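Local coordinates for protein carboxylesterase (Ferroplasma acidiphilum, PDB 3WJ2) that probably hydrolyses carboxylic esters, acting as a carboxylesterase built on the alpha/beta-hydrolase fold, at residues I79-G84 / A153-G158; G86-N91 / L117-K122; A162-L167 / F229-A234; V179-Y184 / P242-T247. One frame throughout, in Å; residues are numbered along the deposited sequence.

Contact 1 (I79-G84 / A153-G158)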
loop_
_atom_site.group_PDB
_atom_site.type_symbol
_atom_site.label_atom_id
_atom_site.label_comp_id
_atom_site.label_asym_id
_atom_site.label_seq_id
_atom_site.Cartn_x
_atom_site.Cartn_y
_atom_site.Cartn_z
ATOM N N ILE B 79 -6.089 -14.995 -31.689
ATOM C CA ILE B 79 -6.590 -14.035 -30.651
ATOM C C ILE B 79 -7.227 -12.856 -31.382
ATOM O O ILE B 79 -6.599 -12.276 -32.258
ATOM C CB ILE B 79 -5.392 -13.584 -29.840
ATOM C CG1 ILE B 79 -4.809 -14.649 -28.961
ATOM C CG2 ILE B 79 -5.721 -12.297 -29.040
ATOM C CD1 ILE B 79 -5.754 -15.256 -27.882
ATOM N N LEU B 80 -8.463 -12.501 -31.012
ATOM C CA LEU B 80 -9.065 -11.254 -31.503
ATOM C C LEU B 80 -8.558 -10.163 -30.559
ATOM O O LEU B 80 -8.744 -10.297 -29.335
ATOM C CB LEU B 80 -10.574 -11.331 -31.516
ATOM C CG LEU B 80 -11.089 -12.648 -32.117
ATOM C CD1 LEU B 80 -12.643 -12.501 -32.142
ATOM C CD2 LEU B 80 -10.498 -12.947 -33.448
ATOM N N TYR B 81 -7.967 -9.113 -31.116
ATOM C CA TYR B 81 -7.320 -8.052 -30.303
ATOM C C TYR B 81 -8.113 -6.800 -30.459
ATOM O O TYR B 81 -8.369 -6.303 -31.588
ATOM C CB TYR B 81 -5.849 -7.819 -30.769
ATOM C CG TYR B 81 -5.152 -7.034 -29.677
ATOM C CD1 TYR B 81 -4.563 -7.760 -28.615
ATOM C CD2 TYR B 81 -5.172 -5.640 -29.701
ATOM C CE1 TYR B 81 -3.948 -7.060 -27.554
ATOM C CE2 TYR B 81 -4.597 -4.925 -28.570
ATOM C CZ TYR B 81 -4.046 -5.677 -27.530
ATOM O OH TYR B 81 -3.521 -5.003 -26.444
ATOM N N TYR B 82 -8.495 -6.183 -29.342
ATOM C CA TYR B 82 -9.203 -4.919 -29.363
ATOM C C TYR B 82 -8.339 -3.832 -28.747
ATOM O O TYR B 82 -7.943 -3.825 -27.578
ATOM C CB TYR B 82 -10.580 -4.979 -28.550
ATOM C CG TYR B 82 -11.451 -6.130 -29.080
ATOM C CD1 TYR B 82 -12.284 -5.927 -30.124
ATOM C CD2 TYR B 82 -11.325 -7.460 -28.512
ATOM C CE1 TYR B 82 -12.989 -6.993 -30.706
ATOM C CE2 TYR B 82 -12.058 -8.504 -29.070
ATOM C CZ TYR B 82 -12.918 -8.226 -30.119
ATOM O OH TYR B 82 -13.623 -9.235 -30.748
ATOM N N HIS B 83 -7.958 -2.858 -29.598
ATOM C CA HIS B 83 -6.931 -1.883 -29.149
ATOM C C HIS B 83 -7.471 -0.954 -28.066
ATOM O O HIS B 83 -8.713 -0.819 -27.832
ATOM C CB HIS B 83 -6.586 -0.952 -30.400
ATOM C CG HIS B 83 -7.714 -0.067 -30.876
ATOM N ND1 HIS B 83 -7.999 1.173 -30.338
ATOM C CD2 HIS B 83 -8.593 -0.245 -31.882
ATOM C CE1 HIS B 83 -9.038 1.674 -30.971
ATOM N NE2 HIS B 83 -9.415 0.822 -31.903
ATOM N N GLY B 84 -6.560 -0.312 -27.377
ATOM C CA GLY B 84 -6.870 0.753 -26.369
ATOM C C GLY B 84 -7.037 2.146 -26.945
ATOM O O GLY B 84 -6.971 2.304 -28.177
ATOM N N ALA B 153 -8.498 -10.459 -26.514
ATOM C CA ALA B 153 -7.452 -9.734 -25.770
ATOM C C ALA B 153 -7.603 -8.260 -26.014
ATOM O O ALA B 153 -8.243 -7.869 -27.009
ATOM C CB ALA B 153 -6.107 -10.215 -26.279
ATOM N N GLY B 154 -7.007 -7.466 -25.161
ATOM C CA GLY B 154 -6.978 -5.976 -25.469
ATOM C C GLY B 154 -6.133 -5.257 -24.411
ATOM O O GLY B 154 -5.591 -5.911 -23.539
ATOM N N ASP B 155 -5.963 -3.978 -24.634
ATOM C CA ASP B 155 -5.341 -3.113 -23.622
ATOM C C ASP B 155 -6.203 -1.963 -23.335
ATOM O O ASP B 155 -6.902 -1.434 -24.153
ATOM C CB ASP B 155 -3.957 -2.646 -24.133
ATOM C CG ASP B 155 -4.016 -1.836 -25.407
ATOM O OD1 ASP B 155 -4.352 -2.402 -26.479
ATOM O OD2 ASP B 155 -3.833 -0.586 -25.392
ATOM N N SER B 156 -6.155 -1.548 -22.053
ATOM C CA SER B 156 -6.863 -0.398 -21.626
ATOM C C SER B 156 -8.360 -0.524 -21.975
ATOM O O SER B 156 -9.053 -1.541 -21.610
ATOM C CB SER B 156 -6.183 0.887 -22.145
ATOM O OG SER B 156 -6.738 2.004 -21.385
ATOM N N ALA B 157 -8.944 0.470 -22.653
ATOM C CA ALA B 157 -10.391 0.386 -23.011
ATOM C C ALA B 157 -10.690 -0.929 -23.812
ATOM O O ALA B 157 -11.751 -1.534 -23.677
ATOM C CB ALA B 157 -10.724 1.640 -23.952
ATOM N N GLY B 158 -9.752 -1.442 -24.632
ATOM C CA GLY B 158 -9.949 -2.606 -25.428
ATOM C C GLY B 158 -10.028 -3.868 -24.528
ATOM O O GLY B 158 -10.654 -4.850 -24.858
#
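Tyr-81 and Asp-155 meet ring edge to carboxylate: Tyr-81 OH donates to Asp-155 OD1 over 2.7 Å, reaching the oxygen on its anti side, 25° out of the carboxylate plane. Phenol ring and carboxylate are nearly coplanar. The same OD1 accepts a weak bond from Gly-84 N, and OD2 is held by the hydroxyl of Tyr-95, which together limit rotation of the carboxylate. With CG of Tyr-81 anti to the backbone N (chi1 -164°), the ring extends along the neighbouring strand; Gly-154 CA lies over one face, a CH-pi contact 4.0 Å from the ring centroid, and Ala-153 CB sits 3.7 Å from Tyr-81 CD1. Ala-153 CB also packs tightly on Ile-79 CG2, at 3.5 Å.

Two parallel-strand bonds set this register: Ala-153 N to Leu-80 O at 2.8 Å and Tyr-82 N to Ala-153 O at 2.9 Å. Beyond them the chain turns sharply, and Gly-158 CA comes within 3.2 Å of Tyr-82 O; a side chain on Gly-158 would collide with that oxygen. Ser-156 takes a positive phi of 55°, the strained conformation of a nucleophile elbow, and the Gly-Asp-Ser-Ala-Gly sequence makes it the probable nucleophile. His-83 and Gly-84 begin a His-Gly-Gly-Gly run that, as in hormone-sensitive-lipase relatives, probably contributes to the oxyanion hole; His-83 ND1 bonds Gly-84 O at 2.6 Å.

In the central sheet, strand 109-113 flanks 78-82 and strand 180-183 flanks 150-155, while helix 125-139 packs against Leu-80 and Tyr-82, whose hydroxyl bonds Ser-133.

Contact 2 (G86-N91 / L117-K122)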
loop_
_atom_site.group_PDB
_atom_site.type_symbol
_atom_site.label_atom_id
_atom_site.label_comp_id
_atom_site.label_asym_id
_atom_site.label_seq_id
_atom_site.Cartn_x
_atom_site.Cartn_y
_atom_site.Cartn_z
ATOM N N GLY B 86 -9.025 4.711 -24.712
ATOM C CA GLY B 86 -10.083 5.428 -23.992
ATOM C C GLY B 86 -11.456 5.358 -24.596
ATOM O O GLY B 86 -12.312 6.111 -24.209
ATOM N N PHE B 87 -11.655 4.488 -25.605
ATOM C CA PHE B 87 -12.916 4.381 -26.362
ATOM C C PHE B 87 -13.029 5.468 -27.425
ATOM O O PHE B 87 -14.031 5.506 -28.196
ATOM C CB PHE B 87 -14.218 4.236 -25.511
ATOM C CG PHE B 87 -14.148 3.141 -24.513
ATOM C CD1 PHE B 87 -14.403 1.838 -24.886
ATOM C CD2 PHE B 87 -13.884 3.475 -23.172
ATOM C CE1 PHE B 87 -14.354 0.833 -23.811
ATOM C CE2 PHE B 87 -13.852 2.536 -22.149
ATOM C CZ PHE B 87 -14.043 1.189 -22.530
ATOM N N LEU B 88 -11.972 6.310 -27.475
ATOM C CA LEU B 88 -12.095 7.562 -28.264
ATOM C C LEU B 88 -11.110 7.556 -29.411
ATOM O O LEU B 88 -11.462 8.097 -30.486
ATOM C CB LEU B 88 -11.911 8.794 -27.350
ATOM C CG LEU B 88 -12.249 10.169 -27.953
ATOM C CD1 LEU B 88 -12.729 11.025 -26.806
ATOM C CD2 LEU B 88 -10.872 10.581 -28.459
ATOM N N PHE B 89 -9.920 7.048 -29.173
ATOM C CA PHE B 89 -8.861 7.061 -30.190
ATOM C C PHE B 89 -8.242 5.710 -30.399
ATOM O O PHE B 89 -8.646 4.673 -29.833
ATOM C CB PHE B 89 -7.831 8.228 -29.901
ATOM C CG PHE B 89 -6.959 7.989 -28.702
ATOM C CD1 PHE B 89 -5.651 7.518 -28.855
ATOM C CD2 PHE B 89 -7.404 8.277 -27.441
ATOM C CE1 PHE B 89 -4.772 7.304 -27.743
ATOM C CE2 PHE B 89 -6.605 8.056 -26.330
ATOM C CZ PHE B 89 -5.311 7.544 -26.443
ATOM N N GLY B 90 -7.171 5.657 -31.175
ATOM C CA GLY B 90 -6.480 4.456 -31.603
ATOM C C GLY B 90 -7.170 3.826 -32.828
ATOM O O GLY B 90 -8.357 4.029 -33.036
ATOM N N ASN B 91 -6.409 3.034 -33.575
ATOM C CA ASN B 91 -6.911 2.330 -34.761
ATOM C C ASN B 91 -5.882 1.295 -35.191
ATOM O O ASN B 91 -4.852 1.040 -34.540
ATOM C CB ASN B 91 -7.282 3.352 -35.890
ATOM C CG ASN B 91 -6.101 4.159 -36.335
ATOM O OD1 ASN B 91 -4.996 3.652 -36.529
ATOM N ND2 ASN B 91 -6.335 5.459 -36.477
ATOM N N LEU B 117 -15.917 4.192 -32.289
ATOM C CA LEU B 117 -15.371 5.023 -31.249
ATOM C C LEU B 117 -16.344 6.124 -30.835
ATOM O O LEU B 117 -17.177 6.610 -31.583
ATOM C CB LEU B 117 -14.031 5.692 -31.727
ATOM C CG LEU B 117 -13.031 4.639 -32.124
ATOM C CD1 LEU B 117 -11.833 5.409 -32.893
ATOM C CD2 LEU B 117 -12.528 3.915 -30.885
ATOM N N ALA B 118 -16.181 6.538 -29.569
ATOM C CA ALA B 118 -17.009 7.563 -28.943
ATOM C C ALA B 118 -16.329 8.919 -29.124
ATOM O O ALA B 118 -15.099 8.983 -29.415
ATOM C CB ALA B 118 -17.052 7.256 -27.435
ATOM N N PRO B 119 -17.137 10.013 -29.046
ATOM C CA PRO B 119 -18.562 10.087 -28.697
ATOM C C PRO B 119 -19.487 9.920 -29.879
ATOM O O PRO B 119 -20.722 9.892 -29.654
ATOM C CB PRO B 119 -18.706 11.553 -28.155
ATOM C CG PRO B 119 -17.677 12.270 -29.030
ATOM C CD PRO B 119 -16.510 11.344 -29.152
ATOM N N GLU B 120 -18.917 9.762 -31.091
ATOM C CA GLU B 120 -19.797 9.592 -32.223
ATOM C C GLU B 120 -20.630 8.339 -32.050
ATOM O O GLU B 120 -21.789 8.296 -32.468
ATOM C CB GLU B 120 -19.035 9.598 -33.545
ATOM C CG GLU B 120 -18.266 10.900 -33.840
ATOM C CD GLU B 120 -16.822 10.956 -33.274
ATOM O OE1 GLU B 120 -16.051 11.840 -33.728
ATOM O OE2 GLU B 120 -16.442 10.110 -32.435
ATOM N N HIS B 121 -20.030 7.338 -31.407
ATOM C CA HIS B 121 -20.666 6.057 -31.185
ATOM C C HIS B 121 -20.484 5.753 -29.679
ATOM O O HIS B 121 -19.367 5.399 -29.233
ATOM C CB HIS B 121 -20.083 4.934 -32.040
ATOM C CG HIS B 121 -20.152 5.208 -33.494
ATOM N ND1 HIS B 121 -21.281 4.978 -34.251
ATOM C CD2 HIS B 121 -19.221 5.721 -34.322
ATOM C CE1 HIS B 121 -21.038 5.387 -35.492
ATOM N NE2 HIS B 121 -19.807 5.848 -35.557
ATOM N N LYS B 122 -21.541 5.943 -28.936
ATOM C CA LYS B 122 -21.473 5.753 -27.491
ATOM C C LYS B 122 -21.758 4.315 -27.104
ATOM O O LYS B 122 -22.271 3.490 -27.932
ATOM C CB LYS B 122 -22.478 6.720 -26.824
ATOM C CG LYS B 122 -21.832 8.123 -26.796
ATOM C CD LYS B 122 -22.751 9.124 -26.226
ATOM C CE LYS B 122 -22.101 10.438 -26.133
ATOM N NZ LYS B 122 -21.225 10.678 -24.942
#
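The flat peptide group joining Phe-87 to Leu-88 lies between Leu-117 and Ala-118: CD2 of Leu-117 sits over one face, 3.8 Å from Phe-87 C, and Ala-118 CB is on the other side of that plane, 3.6 Å from Phe-87 O. Ala-118 N, tilted 16° from the carbonyl plane, donates to Phe-87 O over 2.8 Å in an almost straight bond (173°). Gly-86 and Phe-87 end the His-Gly-Gly-Gly-Phe run, the probable oxyanion-hole loop of this alpha/beta hydrolase. The Phe-87 ring leads elsewhere, stacking on Tyr-217 and touching helix 157-172.

Leu-117 has CG anti to its carbonyl carbon (chi1 -58°), which carries CD1 to 3.6 Å from Leu-88 O and 3.7 Å from Gly-90 O. An alanine here would probably leave a gap over the Phe-87 peptide and beside the carbonyls of Leu-88 and Gly-90. The 86-91 loop is also held by helix 29-43, where Arg-33 bonds Leu-88 O and Asp-37 accepts from Gly-90 N.

The peptide before Pro-119 is cis. Just ahead of it, Ala-118 O faces Leu-88, with CG at 3.4 Å and a CA-H...O contact in which Leu-88 CA stands 3.5 Å from that oxygen.

Contact 3 (A162-L167 / F229-A234)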
loop_
_atom_site.group_PDB
_atom_site.type_symbol
_atom_site.label_atom_id
_atom_site.label_comp_id
_atom_site.label_asym_id
_atom_site.label_seq_id
_atom_site.Cartn_x
_atom_site.Cartn_y
_atom_site.Cartn_z
ATOM N N ALA B 162 -12.865 -6.818 -23.981
ATOM C CA ALA B 162 -12.553 -8.205 -23.949
ATOM C C ALA B 162 -13.203 -8.841 -22.658
ATOM O O ALA B 162 -13.858 -9.855 -22.796
ATOM C CB ALA B 162 -11.106 -8.435 -23.956
ATOM N N ALA B 163 -13.050 -8.154 -21.531
ATOM C CA ALA B 163 -13.559 -8.730 -20.258
ATOM C C ALA B 163 -15.075 -8.683 -20.394
ATOM O O ALA B 163 -15.731 -9.664 -19.987
ATOM C CB ALA B 163 -13.130 -7.883 -19.100
ATOM N N ALA B 164 -15.673 -7.607 -20.867
ATOM C CA ALA B 164 -17.145 -7.467 -20.894
ATOM C C ALA B 164 -17.803 -8.439 -21.843
ATOM O O ALA B 164 -18.867 -8.976 -21.527
ATOM C CB ALA B 164 -17.465 -6.063 -21.274
ATOM N N LEU B 165 -17.175 -8.694 -22.992
ATOM C CA LEU B 165 -17.839 -9.571 -23.965
ATOM C C LEU B 165 -17.872 -10.975 -23.341
ATOM O O LEU B 165 -18.862 -11.696 -23.576
ATOM C CB LEU B 165 -17.204 -9.531 -25.380
ATOM C CG LEU B 165 -15.873 -10.260 -25.538
ATOM C CD1 LEU B 165 -16.123 -11.683 -25.970
ATOM C CD2 LEU B 165 -15.123 -9.572 -26.708
ATOM N N CYS B 166 -16.852 -11.364 -22.543
ATOM C CA CYS B 166 -16.834 -12.701 -21.907
ATOM C C CYS B 166 -17.999 -12.800 -20.956
ATOM O O CYS B 166 -18.676 -13.842 -20.954
ATOM C CB CYS B 166 -15.558 -12.966 -21.163
ATOM S SG CYS B 166 -14.172 -13.179 -22.384
ATOM N N LEU B 167 -18.264 -11.743 -20.219
ATOM C CA LEU B 167 -19.399 -11.766 -19.263
ATOM C C LEU B 167 -20.702 -11.975 -20.037
ATOM O O LEU B 167 -21.594 -12.734 -19.611
ATOM C CB LEU B 167 -19.531 -10.409 -18.562
ATOM C CG LEU B 167 -18.621 -10.270 -17.381
ATOM C CD1 LEU B 167 -18.683 -8.860 -16.870
ATOM C CD2 LEU B 167 -19.121 -11.255 -16.132
ATOM N N PHE B 229 -20.601 -2.348 -19.335
ATOM C CA PHE B 229 -19.814 -1.116 -19.359
ATOM C C PHE B 229 -18.703 -1.257 -18.314
ATOM O O PHE B 229 -17.553 -0.920 -18.558
ATOM C CB PHE B 229 -20.662 0.160 -18.975
ATOM C CG PHE B 229 -19.895 1.475 -19.068
ATOM C CD1 PHE B 229 -20.161 2.348 -20.086
ATOM C CD2 PHE B 229 -18.770 1.775 -18.218
ATOM C CE1 PHE B 229 -19.478 3.616 -20.202
ATOM C CE2 PHE B 229 -18.086 3.020 -18.338
ATOM C CZ PHE B 229 -18.442 3.939 -19.378
ATOM N N SER B 230 -19.049 -1.764 -17.110
ATOM C CA SER B 230 -18.076 -1.902 -16.013
ATOM C C SER B 230 -18.193 -3.321 -15.475
ATOM O O SER B 230 -19.088 -3.632 -14.627
ATOM C CB SER B 230 -18.295 -0.925 -14.784
ATOM O OG SER B 230 -18.092 0.490 -15.151
ATOM N N PRO B 231 -17.371 -4.269 -15.864
ATOM C CA PRO B 231 -17.453 -5.667 -15.457
ATOM C C PRO B 231 -17.413 -5.851 -13.940
ATOM O O PRO B 231 -17.904 -6.867 -13.441
ATOM C CB PRO B 231 -16.182 -6.307 -16.116
ATOM C CG PRO B 231 -16.124 -5.514 -17.429
ATOM C CD PRO B 231 -16.461 -4.052 -17.014
ATOM N N LEU B 232 -16.817 -4.897 -13.211
ATOM C CA LEU B 232 -16.741 -5.088 -11.773
ATOM C C LEU B 232 -18.122 -4.973 -11.162
ATOM O O LEU B 232 -18.242 -5.323 -9.993
ATOM C CB LEU B 232 -15.747 -4.063 -11.130
ATOM C CG LEU B 232 -14.391 -4.707 -11.122
ATOM C CD1 LEU B 232 -13.308 -3.580 -10.849
ATOM C CD2 LEU B 232 -14.229 -5.840 -10.023
ATOM N N VAL B 233 -19.128 -4.507 -11.889
ATOM C CA VAL B 233 -20.496 -4.462 -11.284
ATOM C C VAL B 233 -21.237 -5.785 -11.439
ATOM O O VAL B 233 -22.392 -5.872 -10.919
ATOM C CB VAL B 233 -21.276 -3.168 -11.715
ATOM C CG1 VAL B 233 -20.470 -1.897 -11.401
ATOM C CG2 VAL B 233 -21.658 -3.221 -13.074
ATOM N N ALA B 234 -20.696 -6.791 -12.160
ATOM C CA ALA B 234 -21.312 -8.142 -12.310
ATOM C C ALA B 234 -21.501 -8.725 -10.916
ATOM O O ALA B 234 -20.765 -8.437 -9.995
ATOM C CB ALA B 234 -20.453 -9.080 -13.114
#
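Leu-167 reaches Pro-231 because its CG stands anti to its own carbonyl carbon (chi1 -84°) and CD1 continues the chain away from CA (chi2 173°). This extended branch puts CD1 at 3.7 Å from Pro-231 CB and equally near Pro-231 CA, so the methyl lies against the CA-CB bond of the ring. Side chain and ring cross at about a right angle. The second methyl, CD2, turns to Ala-234, whose CB it meets at 4.0 Å.

The next atom round the ring, CG, faces the helix one turn earlier. Pro-231 CG is 4.1 Å from Ala-164 CB and 4.2 Å from Ala-163 CB, a nearly even division between two methyls. Ala-163, Ala-164 and Leu-167 occupy one face of helix 157-172, and the short alanine side chains are consistent with the close approach of the ring: Ala-164 and Pro-231 have the nearest CA pair, 5.7 Å apart.

Pro-231 begins a short 3-10 turn over residues 231-233. Bonds from Val-233 N to Ser-230 O, 2.9 Å, and from Ala-234 N to Pro-231 O, 3.1 Å, close it and present Pro-231 and Ala-234 together toward Leu-167. Nearby, Phe-229 O accepts from Asn-160 of the same helix, while Leu-232 faces away and bonds through its O to Asn-191 of the second subunit.

Between the side chains the contact is aliphatic, carbon against carbon, with Pro-231 CG also resting near the backbone N of Ala-164; no directional bond joins the segments. The fit therefore rests on shape and burial: methyls and a rigid ring fit the segment 229-234 to the helix that follows the probable nucleophile elbow.

Contact 4 (V179-Y184 / P242-T247)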
loop_
_atom_site.group_PDB
_atom_site.type_symbol
_atom_site.label_atom_id
_atom_site.label_comp_id
_atom_site.label_asym_id
_atom_site.label_seq_id
_atom_site.Cartn_x
_atom_site.Cartn_y
_atom_site.Cartn_z
ATOM N N VAL B 179 -9.692 -17.796 -23.991
ATOM C CA VAL B 179 -8.876 -17.100 -22.994
ATOM C C VAL B 179 -9.222 -15.618 -23.136
ATOM O O VAL B 179 -9.679 -15.245 -24.225
ATOM C CB VAL B 179 -7.408 -17.404 -23.179
ATOM C CG1 VAL B 179 -6.851 -16.922 -24.598
ATOM C CG2 VAL B 179 -6.625 -16.683 -21.989
ATOM N N GLN B 180 -9.068 -14.884 -22.035
ATOM C CA GLN B 180 -9.174 -13.430 -22.050
ATOM C C GLN B 180 -7.872 -12.899 -21.589
ATOM O O GLN B 180 -7.463 -13.165 -20.482
ATOM C CB GLN B 180 -10.418 -12.935 -21.239
ATOM C CG GLN B 180 -10.421 -13.447 -19.767
ATOM C CD GLN B 180 -11.616 -12.956 -19.007
ATOM O OE1 GLN B 180 -11.973 -11.812 -19.117
ATOM N NE2 GLN B 180 -12.246 -13.872 -18.183
ATOM N N VAL B 181 -7.212 -12.122 -22.454
ATOM C CA VAL B 181 -5.825 -11.644 -22.116
ATOM C C VAL B 181 -6.011 -10.112 -21.923
ATOM O O VAL B 181 -6.382 -9.342 -22.869
ATOM C CB VAL B 181 -4.929 -11.859 -23.279
ATOM C CG1 VAL B 181 -3.538 -11.321 -22.824
ATOM C CG2 VAL B 181 -4.811 -13.339 -23.584
ATOM N N LEU B 182 -5.871 -9.685 -20.656
ATOM C CA LEU B 182 -6.323 -8.326 -20.323
ATOM C C LEU B 182 -5.131 -7.509 -19.887
ATOM O O LEU B 182 -4.653 -7.599 -18.773
ATOM C CB LEU B 182 -7.343 -8.374 -19.079
ATOM C CG LEU B 182 -8.511 -9.344 -19.376
ATOM C CD1 LEU B 182 -9.371 -9.498 -18.039
ATOM C CD2 LEU B 182 -9.416 -8.952 -20.558
ATOM N N PHE B 183 -4.693 -6.580 -20.781
ATOM C CA PHE B 183 -3.657 -5.664 -20.320
ATOM C C PHE B 183 -4.312 -4.424 -19.787
ATOM O O PHE B 183 -4.941 -3.595 -20.499
ATOM C CB PHE B 183 -2.783 -5.213 -21.608
ATOM C CG PHE B 183 -1.823 -6.254 -22.078
ATOM C CD1 PHE B 183 -0.535 -6.319 -21.548
ATOM C CD2 PHE B 183 -2.184 -7.108 -23.158
ATOM C CE1 PHE B 183 0.342 -7.354 -21.964
ATOM C CE2 PHE B 183 -1.270 -8.123 -23.618
ATOM C CZ PHE B 183 -0.001 -8.194 -23.035
ATOM N N TYR B 184 -4.173 -4.281 -18.446
ATOM C CA TYR B 184 -4.660 -3.093 -17.725
ATOM C C TYR B 184 -6.004 -2.507 -18.242
ATOM O O TYR B 184 -6.127 -1.307 -18.627
ATOM C CB TYR B 184 -3.532 -2.010 -17.600
ATOM C CG TYR B 184 -2.765 -1.743 -18.880
ATOM C CD1 TYR B 184 -3.250 -0.792 -19.748
ATOM C CD2 TYR B 184 -1.617 -2.503 -19.135
ATOM C CE1 TYR B 184 -2.458 -0.527 -20.938
ATOM C CE2 TYR B 184 -0.822 -2.266 -20.254
ATOM C CZ TYR B 184 -1.295 -1.305 -21.104
ATOM O OH TYR B 184 -0.549 -1.068 -22.313
ATOM N N PRO B 242 -10.546 -18.655 -18.892
ATOM C CA PRO B 242 -9.258 -18.482 -18.178
ATOM C C PRO B 242 -8.734 -17.055 -18.541
ATOM O O PRO B 242 -8.931 -16.623 -19.705
ATOM C CB PRO B 242 -8.386 -19.569 -18.779
ATOM C CG PRO B 242 -9.450 -20.645 -19.215
ATOM C CD PRO B 242 -10.610 -19.891 -19.701
ATOM N N ALA B 243 -8.115 -16.409 -17.563
ATOM C CA ALA B 243 -7.709 -15.022 -17.747
ATOM C C ALA B 243 -6.190 -14.890 -17.518
ATOM O O ALA B 243 -5.561 -15.611 -16.672
ATOM C CB ALA B 243 -8.402 -14.104 -16.776
ATOM N N ILE B 244 -5.619 -13.933 -18.289
ATOM C CA ILE B 244 -4.283 -13.373 -17.948
ATOM C C ILE B 244 -4.539 -11.880 -17.731
ATOM O O ILE B 244 -5.076 -11.190 -18.626
ATOM C CB ILE B 244 -3.303 -13.558 -19.063
ATOM C CG1 ILE B 244 -3.149 -15.044 -19.430
ATOM C CG2 ILE B 244 -1.936 -12.895 -18.721
ATOM C CD1 ILE B 244 -2.301 -15.271 -20.797
ATOM N N MET B 245 -4.095 -11.354 -16.566
ATOM C CA MET B 245 -4.314 -9.947 -16.191
ATOM C C MET B 245 -2.955 -9.337 -15.960
ATOM O O MET B 245 -2.137 -9.878 -15.231
ATOM C CB MET B 245 -5.124 -9.768 -14.884
ATOM C CG MET B 245 -5.171 -8.329 -14.407
ATOM S SD MET B 245 -6.329 -7.316 -15.409
ATOM C CE MET B 245 -7.982 -7.887 -14.782
ATOM N N VAL B 246 -2.718 -8.210 -16.673
ATOM C CA VAL B 246 -1.446 -7.460 -16.419
ATOM C C VAL B 246 -1.862 -6.105 -15.925
ATOM O O VAL B 246 -2.628 -5.371 -16.524
ATOM C CB VAL B 246 -0.710 -7.270 -17.791
ATOM C CG1 VAL B 246 0.563 -6.435 -17.555
ATOM C CG2 VAL B 246 -0.370 -8.707 -18.391
ATOM N N THR B 247 -1.321 -5.727 -14.766
ATOM C CA THR B 247 -1.520 -4.368 -14.239
ATOM C C THR B 247 -0.143 -3.715 -14.118
ATOM O O THR B 247 0.914 -4.344 -14.273
ATOM C CB THR B 247 -2.128 -4.459 -12.757
ATOM O OG1 THR B 247 -1.103 -4.904 -11.870
ATOM C CG2 THR B 247 -3.254 -5.499 -12.767
#
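Val-179 to Tyr-184 runs parallel to Pro-242 to Thr-247, the strand axes 4.8 Å apart and only 6° from parallel, and five backbone bonds run like rungs from Gln-180 N to Pro-242 O at one end to Tyr-184 N to Val-246 O at the other. Leu-182 makes the shortest of them, from its N to Ile-244 O over 2.6 Å at 169°.

On one face Gln-180 pairs with Ala-243 and Leu-182 with Met-245. CG of Gln-180, between the backbone N and carbonyl carbon (chi1 56°), rests 3.7 Å from Ala-243 CB, and NE2 at the end of the extended chain bonds Pro-241 O. An alanine in place of Gln-180 would probably leave that carbonyl without this donor and open a gap beside Ala-243 under helix 157-172. Met-245 is bent at its last two torsions; its CE meets Leu-182 CD1 at 3.9 Å and its SD lies 4.0 Å from Leu-182 CB.

The reverse face carries Val-181 with Ile-244 and Phe-183 with Val-246. CD1 of Phe-183 approaches Val-246 CB at 3.9 Å, the two side chains lying alongside and pointing the same way, while helix 291-303 packs over them. At the end of the strand the Tyr-184 ring lies edge-to-face with His-281 and its hydroxyl bonds Ala-284 N.

This is the three-layer alpha/beta arrangement, here the parallel part of the alpha/beta-hydrolase sheet, with helices 157-172 and 254-266 on the face of Gln-180 and Leu-182 and helix 291-303 on the other, and Tyr-184, at the end of strand 180-183, touches the probable nucleophile elbow.

How the contacts relate
From the N terminus, strand 78-82 opens contact 1, and the loop it begins holds contact 2 entirely: 86-91 meets 117-122 before 153-158 returns to close contact 1. Helix 157-172 then opens contact 3, but 179-184 opens contact 4 before 229-234 closes contact 3, and 242-247 closes contact 4 last, so these two cross. Contacts 1 and 4 share the central sheet, joined by probable hydrogen bonds of Gly-154 O with Phe-183 N and of Ser-156 N with Phe-183 O. Contact 3 brings the loop 229-234 to the helix over that sheet, and Ala-162 touches Leu-182 of contact 4. Contact 2 ties loops beside contact 1, about 22 Å between centres from contact 4.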